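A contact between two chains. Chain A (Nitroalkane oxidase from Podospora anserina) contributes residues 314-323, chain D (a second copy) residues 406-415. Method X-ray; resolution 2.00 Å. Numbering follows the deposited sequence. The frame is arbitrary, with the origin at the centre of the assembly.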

# COMPACT_ATOMS: atom_id res chain seq x y z
N ALA A 314 -0.42 9.05 16.50
CA ALA A 314 -0.76 10.28 15.81
C ALA A 314 -0.66 10.12 14.30
O ALA A 314 -1.51 10.60 13.57
N ASP A 315 0.39 9.45 13.83
CA ASP A 315 0.57 9.32 12.40
C ASP A 315 -0.52 8.47 11.75
O ASP A 315 -0.94 8.74 10.63
N LEU A 316 -0.98 7.44 12.46
CA LEU A 316 -2.10 6.64 11.99
C LEU A 316 -3.36 7.51 11.89
O LEU A 316 -4.07 7.47 10.89
N LEU A 317 -3.66 8.30 12.92
CA LEU A 317 -4.86 9.13 12.88
C LEU A 317 -4.81 10.23 11.81
O LEU A 317 -5.80 10.46 11.11
N SER A 318 -3.68 10.92 11.70
CA SER A 318 -3.60 11.98 10.70
C SER A 318 -3.67 11.38 9.30
O SER A 318 -4.25 11.98 8.39
N GLY A 319 -3.13 10.18 9.13
CA GLY A 319 -3.26 9.48 7.86
C GLY A 319 -4.73 9.25 7.50
O GLY A 319 -5.15 9.51 6.38
N VAL A 320 -5.51 8.76 8.46
CA VAL A 320 -6.94 8.62 8.24
C VAL A 320 -7.61 9.97 7.93
O VAL A 320 -8.43 10.06 7.03
N LYS A 321 -7.26 11.02 8.68
CA LYS A 321 -7.84 12.35 8.42
C LYS A 321 -7.55 12.83 6.99
O LYS A 321 -8.42 13.34 6.29
N ILE A 322 -6.31 12.65 6.56
CA ILE A 322 -5.94 13.08 5.21
C ILE A 322 -6.77 12.36 4.15
O ILE A 322 -7.33 12.98 3.24
N GLN A 323 -6.85 11.04 4.27
CA GLN A 323 -7.61 10.25 3.30
C GLN A 323 -9.08 10.64 3.26
O GLN A 323 -9.71 10.66 2.19
N ARG D 406 5.98 17.98 8.62
CA ARG D 406 4.56 18.03 8.21
C ARG D 406 3.63 17.21 9.13
O ARG D 406 2.62 17.72 9.62
N ARG D 407 3.98 15.95 9.38
CA ARG D 407 3.21 15.13 10.31
C ARG D 407 3.39 15.50 11.80
O ARG D 407 2.57 15.11 12.66
N ARG D 408 4.48 16.20 12.10
CA ARG D 408 4.77 16.60 13.48
C ARG D 408 3.84 17.75 13.85
O ARG D 408 3.36 17.87 14.99
N HIS D 409 3.59 18.60 12.86
CA HIS D 409 2.67 19.71 13.01
C HIS D 409 1.23 19.20 13.05
O HIS D 409 0.43 19.71 13.83
N LEU D 410 0.90 18.21 12.23
CA LEU D 410 -0.44 17.63 12.26
C LEU D 410 -0.73 17.08 13.65
O LEU D 410 -1.83 17.22 14.17
N GLN D 411 0.28 16.47 14.25
CA GLN D 411 0.16 15.92 15.58
C GLN D 411 -0.14 17.02 16.61
O GLN D 411 -1.05 16.88 17.43
N GLN D 412 0.61 18.12 16.54
CA GLN D 412 0.39 19.27 17.43
C GLN D 412 -0.98 19.91 17.24
O GLN D 412 -1.61 20.34 18.21
N LEU D 413 -1.44 19.98 15.99
CA LEU D 413 -2.77 20.52 15.70
C LEU D 413 -3.82 19.72 16.45
O LEU D 413 -4.67 20.27 17.14
N MET D 414 -3.75 18.40 16.30
CA MET D 414 -4.75 17.50 16.87
C MET D 414 -4.70 17.48 18.39
O MET D 414 -5.69 17.18 19.04
N LEU D 415 -3.54 17.79 18.96
CA LEU D 415 -3.37 17.77 20.41
C LEU D 415 -4.02 18.97 21.11
O LEU D 415 -4.31 18.92 22.30

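How do two helices that cross almost at right angles make room for each other? Their axes come within 9.5 Å at 89°, and small residues of chain A lie at the crossing. A:Ala314 points toward chain D, its CB resting 3.7 Å from CG of D:Gln411, a side chain extended in t, t. The backbone O of A:Ala314 also lies 3.7 Å from CE of D:Met414.

What does A:Asp315 do when its CA-to-CB bond points sideways? With chi1 in m, its carboxylate comes nearer to chain D and forms a salt bridge with D:Arg408. NH1 of D:Arg408 donates to OD2 of A:Asp315 at 3.0 Å with good geometry, while NH2 of D:Arg408 reaches OD1 of A:Asp315 at 2.6 Å in a bent, weak hydrogen bond. D:Arg408 leaves its helix pointing away, and its chi2 of 17° and chi3 in m help curl the guanidinium back. D:Arg407 (m, t, t) instead lays its CD 3.4 Å from OD2 of A:Asp315. A:Leu317 points sideways, its CB 4.3 Å from SD of D:Met414 (m, t, m).

Where does water enter? Both waters gather around A:Ser318, whose chi1 is p. Water 1 lies 2.7 Å from OG of A:Ser318, within hydrogen-bonding reach of OD1 of A:Asp315 (2.9 Å) and O of D:Arg407 (2.8 Å). Water 2, 2.8 Å from OG of A:Ser318, donates to O of A:Asp315 and accepts from NE of D:Arg407 at 2.9 Å, linking this arginine to chain A.

Which apolar side chains complete the contact? D:Met414 also brings CE to 3.7 Å from CB of A:Ser318. One turn beyond A:Ser318, A:Ile322 (m, t) points toward chain D and sets its CD1 4.0 Å from CD1 of D:Leu410, also m, t.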

# COMPACT_ATOMS: atom_id res chain seq x y z
CB ALA A 314 0.11 11.43 16.29
CB ASP A 315 1.97 8.79 12.06
CG ASP A 315 3.03 9.90 12.10
OD1 ASP A 315 2.77 10.96 12.73
OD2 ASP A 315 4.11 9.72 11.48
CB LEU A 316 -2.33 5.46 12.94
CG LEU A 316 -2.09 3.98 12.59
CD1 LEU A 316 -1.52 3.70 11.21
CD2 LEU A 316 -1.28 3.28 13.68
CB LEU A 317 -5.15 9.78 14.23
CG LEU A 317 -6.18 9.07 15.08
CD1 LEU A 317 -6.51 9.91 16.30
CD2 LEU A 317 -7.42 8.82 14.25
CB SER A 318 -2.35 12.87 10.91
OG SER A 318 -1.16 12.14 10.68
CB VAL A 320 -7.65 7.97 9.44
CG1 VAL A 320 -9.16 8.01 9.25
CG2 VAL A 320 -7.16 6.52 9.64
CB LYS A 321 -7.32 13.37 9.45
CG LYS A 321 -8.02 14.73 9.42
CD LYS A 321 -9.51 14.60 9.66
CE LYS A 321 -10.09 15.89 10.23
NZ LYS A 321 -9.96 17.05 9.30
CB ILE A 322 -4.45 12.86 4.97
CG1 ILE A 322 -3.63 13.89 5.78
CG2 ILE A 322 -4.14 12.95 3.47
CD1 ILE A 322 -2.24 13.42 6.17
CB GLN A 323 -7.46 8.75 3.61
CG GLN A 323 -6.02 8.23 3.40
CD GLN A 323 -5.62 8.22 1.93
OE1 GLN A 323 -6.40 7.82 1.06
NE2 GLN A 323 -4.39 8.65 1.65
CB ARG D 406 4.39 17.62 6.74
CG ARG D 406 5.07 18.55 5.72
CD ARG D 406 4.77 20.04 6.00
NE ARG D 406 5.08 20.91 4.86
CZ ARG D 406 4.76 22.20 4.78
NH1 ARG D 406 4.10 22.80 5.78
NH2 ARG D 406 5.09 22.90 3.71
CB ARG D 407 3.52 13.64 10.10
CG ARG D 407 3.00 13.07 8.78
CD ARG D 407 3.10 11.55 8.77
NE ARG D 407 2.58 10.95 7.54
CZ ARG D 407 3.27 10.82 6.42
NH1 ARG D 407 4.53 11.25 6.35
NH2 ARG D 407 2.71 10.26 5.35
CB ARG D 408 6.22 17.04 13.63
CG ARG D 408 7.30 15.96 13.48
CD ARG D 408 6.82 14.69 12.82
NE ARG D 408 5.90 13.95 13.68
CZ ARG D 408 5.40 12.75 13.39
NH1 ARG D 408 5.73 12.13 12.26
NH2 ARG D 408 4.56 12.18 14.25
CB HIS D 409 2.84 20.70 11.85
CG HIS D 409 4.13 21.48 11.90
ND1 HIS D 409 4.91 21.56 13.03
CD2 HIS D 409 4.74 22.23 10.96
CE1 HIS D 409 5.96 22.32 12.78
NE2 HIS D 409 5.88 22.74 11.53
CB LEU D 410 -0.58 16.52 11.22
CG LEU D 410 -0.61 16.98 9.78
CD1 LEU D 410 -0.47 15.78 8.84
CD2 LEU D 410 -1.89 17.74 9.51
CB GLN D 411 1.45 15.19 15.94
CG GLN D 411 1.53 14.68 17.34
CD GLN D 411 2.80 13.88 17.56
OE1 GLN D 411 2.93 13.17 18.55
NE2 GLN D 411 3.73 13.96 16.60
CB GLN D 412 1.46 20.34 17.19
CG GLN D 412 2.88 19.85 17.27
CD GLN D 412 3.45 19.97 18.65
OE1 GLN D 412 4.50 20.61 18.85
NE2 GLN D 412 2.77 19.38 19.63
CB LEU D 413 -3.07 20.47 14.20
CG LEU D 413 -2.35 21.52 13.38
CD1 LEU D 413 -2.53 21.26 11.90
CD2 LEU D 413 -2.86 22.91 13.76
CB MET D 414 -4.59 16.07 16.34
CG MET D 414 -4.88 15.86 14.85
SD MET D 414 -4.80 14.10 14.42
CE MET D 414 -3.02 13.84 14.38
CB LEU D 415 -1.89 17.72 20.77
CG LEU D 415 -1.24 16.33 20.89
CD1 LEU D 415 0.27 16.46 20.90
CD2 LEU D 415 -1.74 15.64 22.15
O HOH W 1 0.71 13.00 12.43
O HOH W 2 -0.11 10.75 8.51